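PDB 3V46: cell division control protein 73 from Saccharomyces cerevisiae, which acts within the PAF1 complex in RNA polymerase II transcription and histone modification, its C-terminal Ras-like domain promoting association of the complex with chromatin. Local coordinates for residues W98-Y103 and Q109-R114; D74-F79 and E83-V88; S25-A30 and A90-G95. All coordinates share one frame; numbering follows the deposited sequence.

Contact 1: W98-Y103 and Q109-R114; sequences WQFNNY and QELFQR
Phe100 and Leu111 meet most closely: Leu111 CD2 comes within 3.4 Å of Phe100 CD1, approaching the ring obliquely. Leu111 CD2 also lies at the edge of the Tyr103 ring, near its plane, 3.8 Å from Tyr103 CD2; this single methyl serves both rings, which also meet each other, Tyr103 CE2 lying at the edge of Phe100. Leu111 CG stands anti to the backbone N (chi1 179°), which carries the branched end out from the helix toward both rings. Phe112 adds an offset edge-to-face pair: its edge is turned to the face of Phe100, with ring centroids 5.4 Å apart and planes at 89°, and its CZ lies 3.7 Å from CZ of Phe100. All four residues are buried. They join the loop after strand 88-92 to helix 108-114, part of a beta-alpha-beta crossover that continues into the neighbouring parallel strand 116-122 of the Ras-like sheet. On the sheet side, Ile91 is touched by both Leu111 and Tyr103. Trp134, from the link between helix 129-133 and strand 136-141, makes a further edge-to-face pair with Phe100. A type I beta turn from Phe100 to Tyr103, closed by Tyr103 N to Phe100 O at 3.0 Å, brings the two loop rings to the same helix. Tyr103 is also fixed at its far end, where Gln99 NE2 donates to Tyr103 OH at 3.1 Å in a nearly straight bond (171°) within the amide plane. The amide of Gln99 is itself held by the strand end: NE2 also bonds Phe92 O, and OE1 accepts from Thr94 N.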
loop_
_atom_site.group_PDB
_atom_site.type_symbol
_atom_site.label_atom_id
_atom_site.label_comp_id
_atom_site.label_asym_id
_atom_site.label_seq_id
_atom_site.Cartn_x
_atom_site.Cartn_y
_atom_site.Cartn_z
ATOM N N TRP A 98 12.414 -0.021 -11.122
ATOM C CA TRP A 98 13.188 1.108 -10.609
ATOM C C TRP A 98 12.532 1.737 -9.375
ATOM O O TRP A 98 13.149 2.568 -8.699
ATOM C CB TRP A 98 13.421 2.166 -11.702
ATOM C CG TRP A 98 14.154 3.412 -11.231
ATOM C CD1 TRP A 98 13.609 4.646 -10.991
ATOM C CD2 TRP A 98 15.559 3.537 -10.951
ATOM N NE1 TRP A 98 14.586 5.527 -10.581
ATOM C CE2 TRP A 98 15.789 4.873 -10.548
ATOM C CE3 TRP A 98 16.642 2.651 -10.999
ATOM C CZ2 TRP A 98 17.056 5.339 -10.192
ATOM C CZ3 TRP A 98 17.903 3.121 -10.650
ATOM C CH2 TRP A 98 18.098 4.450 -10.251
ATOM N N GLN A 99 11.300 1.329 -9.067
ATOM C CA GLN A 99 10.610 1.828 -7.875
ATOM C C GLN A 99 11.492 1.668 -6.637
ATOM O O GLN A 99 11.516 2.532 -5.768
ATOM C CB GLN A 99 9.262 1.108 -7.643
ATOM C CG GLN A 99 8.641 1.471 -6.300
ATOM C CD GLN A 99 7.294 0.812 -6.020
ATOM O OE1 GLN A 99 6.619 0.324 -6.924
ATOM N NE2 GLN A 99 6.882 0.836 -4.761
ATOM N N PHE A 100 12.226 0.564 -6.565
ATOM C CA PHE A 100 12.907 0.188 -5.323
ATOM C C PHE A 100 14.373 0.626 -5.242
ATOM O O PHE A 100 15.060 0.299 -4.279
ATOM C CB PHE A 100 12.804 -1.331 -5.131
ATOM C CG PHE A 100 11.490 -1.897 -5.589
ATOM C CD1 PHE A 100 10.314 -1.558 -4.941
ATOM C CD2 PHE A 100 11.422 -2.754 -6.675
ATOM C CE1 PHE A 100 9.103 -2.051 -5.370
ATOM C CE2 PHE A 100 10.204 -3.257 -7.094
ATOM C CZ PHE A 100 9.045 -2.895 -6.443
ATOM N N ASN A 101 14.848 1.387 -6.220
ATOM C CA ASN A 101 16.285 1.651 -6.316
ATOM C C ASN A 101 16.898 2.316 -5.079
ATOM O O ASN A 101 18.035 2.017 -4.709
ATOM C CB ASN A 101 16.608 2.473 -7.561
ATOM C CG ASN A 101 18.093 2.750 -7.689
ATOM O OD1 ASN A 101 18.551 3.876 -7.475
ATOM N ND2 ASN A 101 18.860 1.713 -8.012
ATOM N N ASN A 102 16.156 3.212 -4.441
ATOM C CA ASN A 102 16.659 3.927 -3.267
ATOM C C ASN A 102 16.108 3.376 -1.949
ATOM O O ASN A 102 16.246 3.994 -0.894
ATOM C CB ASN A 102 16.343 5.421 -3.390
ATOM C CG ASN A 102 16.647 6.193 -2.120
ATOM O OD1 ASN A 102 17.795 6.564 -1.860
ATOM N ND2 ASN A 102 15.614 6.440 -1.318
ATOM N N TYR A 103 15.489 2.204 -2.009
ATOM C CA TYR A 103 14.966 1.566 -0.809
ATOM C C TYR A 103 16.115 0.875 -0.059
ATOM O O TYR A 103 17.136 0.537 -0.655
ATOM C CB TYR A 103 13.898 0.527 -1.176
ATOM C CG TYR A 103 12.532 1.057 -1.613
ATOM C CD1 TYR A 103 12.337 2.374 -1.995
ATOM C CD2 TYR A 103 11.434 0.212 -1.627
ATOM C CE1 TYR A 103 11.077 2.831 -2.392
ATOM C CE2 TYR A 103 10.181 0.651 -2.014
ATOM C CZ TYR A 103 10.000 1.957 -2.396
ATOM O OH TYR A 103 8.727 2.368 -2.770
ATOM N N GLN A 109 13.184 -9.408 -4.686
ATOM C CA GLN A 109 13.243 -10.677 -3.974
ATOM C C GLN A 109 13.470 -10.475 -2.473
ATOM O O GLN A 109 12.725 -11.024 -1.662
ATOM C CB GLN A 109 14.313 -11.597 -4.571
ATOM C CG GLN A 109 14.412 -12.945 -3.869
ATOM C CD GLN A 109 15.011 -14.026 -4.745
ATOM O OE1 GLN A 109 15.914 -13.768 -5.542
ATOM N NE2 GLN A 109 14.502 -15.248 -4.608
ATOM N N GLU A 110 14.477 -9.692 -2.091
ATOM C CA GLU A 110 14.715 -9.449 -0.671
ATOM C C GLU A 110 13.614 -8.587 -0.069
ATOM O O GLU A 110 13.108 -8.878 1.011
ATOM C CB GLU A 110 16.074 -8.790 -0.409
ATOM C CG GLU A 110 16.322 -8.534 1.084
ATOM C CD GLU A 110 17.731 -8.040 1.393
ATOM O OE1 GLU A 110 18.354 -7.433 0.499
ATOM O OE2 GLU A 110 18.210 -8.253 2.533
ATOM N N LEU A 111 13.238 -7.525 -0.778
ATOM C CA LEU A 111 12.253 -6.585 -0.276
ATOM C C LEU A 111 10.937 -7.279 0.068
ATOM O O LEU A 111 10.382 -7.057 1.142
ATOM C CB LEU A 111 12.009 -5.481 -1.314
ATOM C CG LEU A 111 10.971 -4.423 -0.954
ATOM C CD1 LEU A 111 11.415 -3.638 0.269
ATOM C CD2 LEU A 111 10.743 -3.497 -2.140
ATOM N N PHE A 112 10.425 -8.108 -0.836
ATOM C CA PHE A 112 9.100 -8.697 -0.632
ATOM C C PHE A 112 9.129 -9.967 0.206
ATOM O O PHE A 112 8.083 -10.539 0.519
ATOM C CB PHE A 112 8.395 -8.900 -1.971
ATOM C CG PHE A 112 8.106 -7.604 -2.678
ATOM C CD1 PHE A 112 7.479 -6.568 -2.010
ATOM C CD2 PHE A 112 8.504 -7.402 -3.990
ATOM C CE1 PHE A 112 7.242 -5.369 -2.640
ATOM C CE2 PHE A 112 8.267 -6.209 -4.621
ATOM C CZ PHE A 112 7.634 -5.187 -3.943
ATOM N N GLN A 113 10.326 -10.377 0.604
ATOM C CA GLN A 113 10.469 -11.430 1.588
ATOM C C GLN A 113 10.241 -10.868 2.987
ATOM O O GLN A 113 9.852 -11.592 3.898
ATOM C CB GLN A 113 11.854 -12.065 1.499
ATOM C CG GLN A 113 11.947 -13.186 0.488
ATOM C CD GLN A 113 13.269 -13.926 0.561
ATOM O OE1 GLN A 113 14.250 -13.540 -0.077
ATOM N NE2 GLN A 113 13.300 -15.003 1.341
ATOM N N ARG A 114 10.475 -9.572 3.162
ATOM C CA ARG A 114 10.383 -8.993 4.493
ATOM C C ARG A 114 9.376 -7.852 4.634
ATOM O O ARG A 114 9.068 -7.457 5.761
ATOM C CB ARG A 114 11.766 -8.552 4.969
ATOM C CG ARG A 114 12.410 -7.480 4.131
ATOM C CD ARG A 114 13.828 -7.236 4.615
ATOM N NE ARG A 114 13.830 -6.801 6.007
ATOM C CZ ARG A 114 14.787 -7.073 6.890
ATOM N NH1 ARG A 114 15.851 -7.787 6.544
ATOM N NH2 ARG A 114 14.675 -6.619 8.127
#

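Contact 2: D74-F79 and E83-V88; sequences DNTRMF and EYWDRV
An aromatic cluster of Phe79, Tyr84 and Trp85 closes the irregular connection between strands 68-73 and 88-92. Phe79 stacks face to face on the six-membered ring of Trp85, with centroids 4.2 Å apart and planes inclined at 29°. Tyr84 turns its edge toward the face of Phe79 in an offset edge-to-face pair, and its CB lies 3.3 Å from Phe79 CD2. Val88 CG2 reaches the edge of the phenylalanine ring, 3.7 Å from Phe79 CE2. On the indole, Thr76 CG2 comes in obliquely, 3.8 Å from Trp85 CH2. Met78 packs on Tyr84 at two points: its carbonyl O lies over the centre of one ring face, and a bend at the last torsion (chi3 -76°) brings CE to 3.3 Å from Tyr84 CE1. Without the indole, as with an alanine at Trp85, Phe79 would probably lose its stacking partner and the Thr76 methyl would face a gap. Phe79 and Trp85 both also touch Leu18 of strand 16-18, and Arg87, whose NH2 bonds Asp14 O, reaches across to that strand as well. By strand order this link probably corresponds to the region where Ras-like GTPases carry switch II; here it is a loop packed round aromatic rings.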
loop_
_atom_site.group_PDB
_atom_site.type_symbol
_atom_site.label_atom_id
_atom_site.label_comp_id
_atom_site.label_asym_id
_atom_site.label_seq_id
_atom_site.Cartn_x
_atom_site.Cartn_y
_atom_site.Cartn_z
ATOM N N ASP A 74 4.204 8.801 -0.529
ATOM C CA ASP A 74 4.496 8.521 -1.939
ATOM C C ASP A 74 5.962 8.722 -2.289
ATOM O O ASP A 74 6.328 8.723 -3.460
ATOM C CB ASP A 74 3.598 9.342 -2.877
ATOM C CG ASP A 74 3.945 10.831 -2.922
ATOM O OD1 ASP A 74 4.896 11.272 -2.257
ATOM O OD2 ASP A 74 3.255 11.574 -3.655
ATOM N N ASN A 75 6.798 8.850 -1.263
ATOM C CA ASN A 75 8.207 9.162 -1.432
ATOM C C ASN A 75 8.971 8.682 -0.204
ATOM O O ASN A 75 8.377 8.231 0.765
ATOM C CB ASN A 75 8.388 10.670 -1.580
ATOM C CG ASN A 75 8.033 11.410 -0.307
ATOM O OD1 ASN A 75 8.893 11.665 0.540
ATOM N ND2 ASN A 75 6.759 11.711 -0.137
ATOM N N THR A 76 10.289 8.781 -0.231
ATOM C CA THR A 76 11.089 8.296 0.890
ATOM C C THR A 76 11.917 9.393 1.548
ATOM O O THR A 76 12.941 9.106 2.171
ATOM C CB THR A 76 12.025 7.146 0.462
ATOM O OG1 THR A 76 12.883 7.590 -0.591
ATOM C CG2 THR A 76 11.222 5.939 -0.018
ATOM N N ARG A 77 11.474 10.642 1.427
ATOM C CA ARG A 77 12.206 11.761 2.019
ATOM C C ARG A 77 12.254 11.690 3.553
ATOM O O ARG A 77 13.187 12.197 4.170
ATOM C CB ARG A 77 11.596 13.095 1.574
ATOM C CG ARG A 77 11.635 13.321 0.063
ATOM C CD ARG A 77 11.191 14.737 -0.323
ATOM N NE ARG A 77 9.810 15.015 0.079
ATOM C CZ ARG A 77 8.740 14.718 -0.656
ATOM N NH1 ARG A 77 7.523 15.001 -0.209
ATOM N NH2 ARG A 77 8.884 14.137 -1.840
ATOM N N MET A 78 11.254 11.066 4.163
ATOM C CA MET A 78 11.169 10.984 5.620
ATOM C C MET A 78 12.187 10.011 6.199
ATOM O O MET A 78 12.371 9.963 7.410
ATOM C CB MET A 78 9.767 10.543 6.062
ATOM C CG MET A 78 9.471 9.059 5.840
ATOM S SD MET A 78 7.884 8.544 6.534
ATOM C CE MET A 78 8.264 8.452 8.282
ATOM N N PHE A 79 12.835 9.234 5.338
ATOM C CA PHE A 79 13.692 8.142 5.785
ATOM C C PHE A 79 15.107 8.637 6.032
ATOM O O PHE A 79 16.037 8.300 5.302
ATOM C CB PHE A 79 13.676 7.009 4.761
ATOM C CG PHE A 79 12.365 6.277 4.698
ATOM C CD1 PHE A 79 11.306 6.783 3.976
ATOM C CD2 PHE A 79 12.195 5.087 5.377
ATOM C CE1 PHE A 79 10.104 6.105 3.929
ATOM C CE2 PHE A 79 11.002 4.417 5.330
ATOM C CZ PHE A 79 9.958 4.929 4.608
ATOM N N GLU A 83 16.439 3.157 10.477
ATOM C CA GLU A 83 15.424 2.488 11.290
ATOM C C GLU A 83 13.990 2.789 10.827
ATOM O O GLU A 83 13.069 2.034 11.139
ATOM C CB GLU A 83 15.612 2.778 12.786
ATOM C CG GLU A 83 15.809 4.239 13.168
ATOM C CD GLU A 83 16.067 4.408 14.662
ATOM O OE1 GLU A 83 16.070 3.385 15.381
ATOM O OE2 GLU A 83 16.265 5.554 15.121
ATOM N N TYR A 84 13.801 3.871 10.072
ATOM C CA TYR A 84 12.505 4.147 9.466
ATOM C C TYR A 84 12.113 2.980 8.568
ATOM O O TYR A 84 10.941 2.640 8.446
ATOM C CB TYR A 84 12.535 5.429 8.625
ATOM C CG TYR A 84 12.306 6.712 9.392
ATOM C CD1 TYR A 84 11.023 7.180 9.631
ATOM C CD2 TYR A 84 13.373 7.470 9.852
ATOM C CE1 TYR A 84 10.808 8.358 10.323
ATOM C CE2 TYR A 84 13.168 8.645 10.548
ATOM C CZ TYR A 84 11.883 9.085 10.778
ATOM O OH TYR A 84 11.672 10.259 11.465
ATOM N N TRP A 85 13.097 2.369 7.924
ATOM C CA TRP A 85 12.809 1.271 7.009
ATOM C C TRP A 85 12.221 0.055 7.715
ATOM O O TRP A 85 11.458 -0.696 7.114
ATOM C CB TRP A 85 14.056 0.888 6.215
ATOM C CG TRP A 85 14.295 1.865 5.136
ATOM C CD1 TRP A 85 15.227 2.864 5.107
ATOM C CD2 TRP A 85 13.539 1.981 3.930
ATOM N NE1 TRP A 85 15.103 3.586 3.942
ATOM C CE2 TRP A 85 14.074 3.061 3.203
ATOM C CE3 TRP A 85 12.468 1.266 3.388
ATOM C CZ2 TRP A 85 13.565 3.450 1.971
ATOM C CZ3 TRP A 85 11.967 1.654 2.163
ATOM C CH2 TRP A 85 12.524 2.728 1.464
ATOM N N ASP A 86 12.558 -0.135 8.986
ATOM C CA ASP A 86 12.021 -1.262 9.746
ATOM C C ASP A 86 10.534 -1.091 10.008
ATOM O O ASP A 86 9.854 -2.055 10.378
ATOM C CB ASP A 86 12.737 -1.415 11.087
ATOM C CG ASP A 86 14.194 -1.772 10.940
ATOM O OD1 ASP A 86 14.536 -2.484 9.976
ATOM O OD2 ASP A 86 15.002 -1.347 11.804
ATOM N N ARG A 87 10.041 0.138 9.832
ATOM C CA ARG A 87 8.647 0.484 10.101
ATOM C C ARG A 87 7.748 0.271 8.891
ATOM O O ARG A 87 6.534 0.382 8.996
ATOM C CB ARG A 87 8.539 1.948 10.543
ATOM C CG ARG A 87 9.168 2.232 11.910
ATOM C CD ARG A 87 9.335 3.723 12.156
ATOM N NE ARG A 87 8.074 4.452 12.095
ATOM C CZ ARG A 87 7.973 5.776 12.131
ATOM N NH1 ARG A 87 9.062 6.525 12.250
ATOM N NH2 ARG A 87 6.787 6.356 12.058
ATOM N N VAL A 88 8.337 -0.007 7.733
ATOM C CA VAL A 88 7.553 -0.180 6.512
ATOM C C VAL A 88 6.877 -1.547 6.555
ATOM O O VAL A 88 7.549 -2.579 6.625
ATOM C CB VAL A 88 8.438 -0.034 5.257
ATOM C CG1 VAL A 88 7.666 -0.385 3.990
ATOM C CG2 VAL A 88 8.981 1.381 5.153
#

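Contact 3: S25-A30 and A90-G95; sequences SILTVA and AIFTTG
Apolar contact joins Leu27 to Phe92, whose ring is met at its edge, near the ring plane: Leu27 CD1 lies 3.9 Å from Phe92 CE2. Phe92 CG is anti to the carbonyl carbon (chi1 -72°), which swings the ring off strand 88-92 toward the loop. Around this pair, Phe120 of the adjacent strand touches both side chains, and helix 32-38 contributes Phe35 against Leu27 and Ile32 against Phe92. Residues 25-30 belong to the link from strand 16-18 to helix 32-38, which by its place after the first strand probably matches the P-loop connection of Ras-like GTPases, although this domain does not bind GTP. A looser van der Waals touch lies nearer the strand's exit, with Ser25 OG 4.1 Å from Thr94 CG2. Hydrogen bonds hold each side separately and none crosses between the two segments. Ser25 OG is engaged by Ala22 N. Thr94 OG1, set between the backbone N and the carbonyl carbon (chi1 61°), is engaged by His96 N, while CG2 points to the serine. In the loop, Thr28 OG1 accepts from Ala30 N at 3.0 Å, an ST turn just ahead of helix 32-38.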
loop_
_atom_site.group_PDB
_atom_site.type_symbol
_atom_site.label_atom_id
_atom_site.label_comp_id
_atom_site.label_asym_id
_atom_site.label_seq_id
_atom_site.Cartn_x
_atom_site.Cartn_y
_atom_site.Cartn_z
ATOM N N SER A 25 -0.947 4.204 -12.216
ATOM C CA SER A 25 -1.395 3.801 -10.882
ATOM C C SER A 25 -2.878 4.018 -10.696
ATOM O O SER A 25 -3.389 5.092 -10.990
ATOM C CB SER A 25 -0.652 4.587 -9.812
ATOM O OG SER A 25 0.703 4.178 -9.751
ATOM N N ILE A 26 -3.574 3.005 -10.194
ATOM C CA ILE A 26 -4.996 3.178 -9.916
ATOM C C ILE A 26 -5.230 3.632 -8.476
ATOM O O ILE A 26 -6.249 4.256 -8.211
ATOM C CB ILE A 26 -5.882 1.955 -10.314
ATOM C CG1 ILE A 26 -5.678 0.762 -9.390
ATOM C CG2 ILE A 26 -5.636 1.570 -11.781
ATOM C CD1 ILE A 26 -6.588 -0.426 -9.770
ATOM N N LEU A 27 -4.280 3.345 -7.579
ATOM C CA LEU A 27 -4.309 3.851 -6.204
ATOM C C LEU A 27 -3.067 4.698 -5.931
ATOM O O LEU A 27 -1.948 4.279 -6.221
ATOM C CB LEU A 27 -4.375 2.713 -5.182
ATOM C CG LEU A 27 -5.687 1.940 -5.076
ATOM C CD1 LEU A 27 -5.551 0.764 -4.112
ATOM C CD2 LEU A 27 -6.808 2.859 -4.628
ATOM N N THR A 28 -3.285 5.904 -5.407
ATOM C CA THR A 28 -2.198 6.814 -5.061
ATOM C C THR A 28 -2.524 7.491 -3.734
ATOM O O THR A 28 -3.609 7.295 -3.195
ATOM C CB THR A 28 -2.046 7.903 -6.106
ATOM O OG1 THR A 28 -3.130 8.829 -5.970
ATOM C CG2 THR A 28 -2.064 7.310 -7.514
ATOM N N VAL A 29 -1.614 8.301 -3.204
ATOM C CA VAL A 29 -1.938 9.019 -1.964
ATOM C C VAL A 29 -3.157 9.923 -2.137
ATOM O O VAL A 29 -3.798 10.280 -1.153
ATOM C CB VAL A 29 -0.770 9.869 -1.389
ATOM C CG1 VAL A 29 0.296 8.986 -0.798
ATOM C CG2 VAL A 29 -0.200 10.826 -2.446
ATOM N N ALA A 30 -3.486 10.292 -3.371
ATOM C CA ALA A 30 -4.606 11.205 -3.595
ATOM C C ALA A 30 -5.964 10.554 -3.387
ATOM O O ALA A 30 -6.922 11.247 -3.037
ATOM C CB ALA A 30 -4.528 11.849 -4.972
ATOM N N ALA A 90 3.912 -2.258 4.463
ATOM C CA ALA A 90 3.299 -2.578 3.177
ATOM C C ALA A 90 3.825 -1.644 2.119
ATOM O O ALA A 90 4.099 -0.467 2.387
ATOM C CB ALA A 90 1.781 -2.485 3.265
ATOM N N ILE A 91 3.945 -2.186 0.910
ATOM C CA ILE A 91 4.416 -1.452 -0.249
ATOM C C ILE A 91 3.462 -1.721 -1.402
ATOM O O ILE A 91 3.260 -2.876 -1.800
ATOM C CB ILE A 91 5.847 -1.879 -0.631
ATOM C CG1 ILE A 91 6.815 -1.585 0.538
ATOM C CG2 ILE A 91 6.311 -1.162 -1.900
ATOM C CD1 ILE A 91 8.201 -2.104 0.338
ATOM N N PHE A 92 2.848 -0.655 -1.916
ATOM C CA PHE A 92 2.074 -0.739 -3.137
ATOM C C PHE A 92 3.026 -0.533 -4.295
ATOM O O PHE A 92 3.819 0.412 -4.289
ATOM C CB PHE A 92 0.983 0.334 -3.177
ATOM C CG PHE A 92 -0.167 0.089 -2.241
ATOM C CD1 PHE A 92 0.033 -0.398 -0.966
ATOM C CD2 PHE A 92 -1.452 0.364 -2.632
ATOM C CE1 PHE A 92 -1.041 -0.609 -0.107
ATOM C CE2 PHE A 92 -2.520 0.161 -1.773
ATOM C CZ PHE A 92 -2.313 -0.310 -0.515
ATOM N N THR A 93 2.934 -1.393 -5.307
ATOM C CA THR A 93 3.871 -1.345 -6.420
ATOM C C THR A 93 3.250 -0.805 -7.699
ATOM O O THR A 93 2.076 -1.036 -7.995
ATOM C CB THR A 93 4.444 -2.737 -6.729
ATOM O OG1 THR A 93 3.370 -3.626 -7.060
ATOM C CG2 THR A 93 5.191 -3.286 -5.545
ATOM N N THR A 94 4.072 -0.087 -8.452
ATOM C CA THR A 94 3.661 0.539 -9.696
ATOM C C THR A 94 3.836 -0.425 -10.838
ATOM O O THR A 94 3.213 -0.281 -11.878
ATOM C CB THR A 94 4.543 1.758 -10.019
ATOM O OG1 THR A 94 5.903 1.331 -10.156
ATOM C CG2 THR A 94 4.444 2.800 -8.915
ATOM N N GLY A 95 4.719 -1.397 -10.644
ATOM C CA GLY A 95 5.099 -2.297 -11.714
ATOM C C GLY A 95 6.441 -1.960 -12.341
ATOM O O GLY A 95 6.899 -2.684 -13.209
#

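Along the chain, contact 2 falls wholly between the two segments of contact 3, and contact 1 follows both. Strand 88-92 is the element they share or border: contact 2 runs into its start, contact 3 uses its end, and contact 1 packs the loop and helix that come next. The centres are 12 Å (1-2), 14 Å (1-3) and 15 Å (2-3) apart. Contacts 1 and 2 meet where Tyr103 CD1 lies 3.5 Å from Trp85 CH2, 1 and 3 where Phe112 CZ lies 3.5 Å from Thr93 CG2; 2 and 3 only brush, at Asp74 and Val29. They pack the links after strands 16-18, 68-73 and 88-92, parallel neighbours in the mixed sheet, consistent with a Ras-like fold.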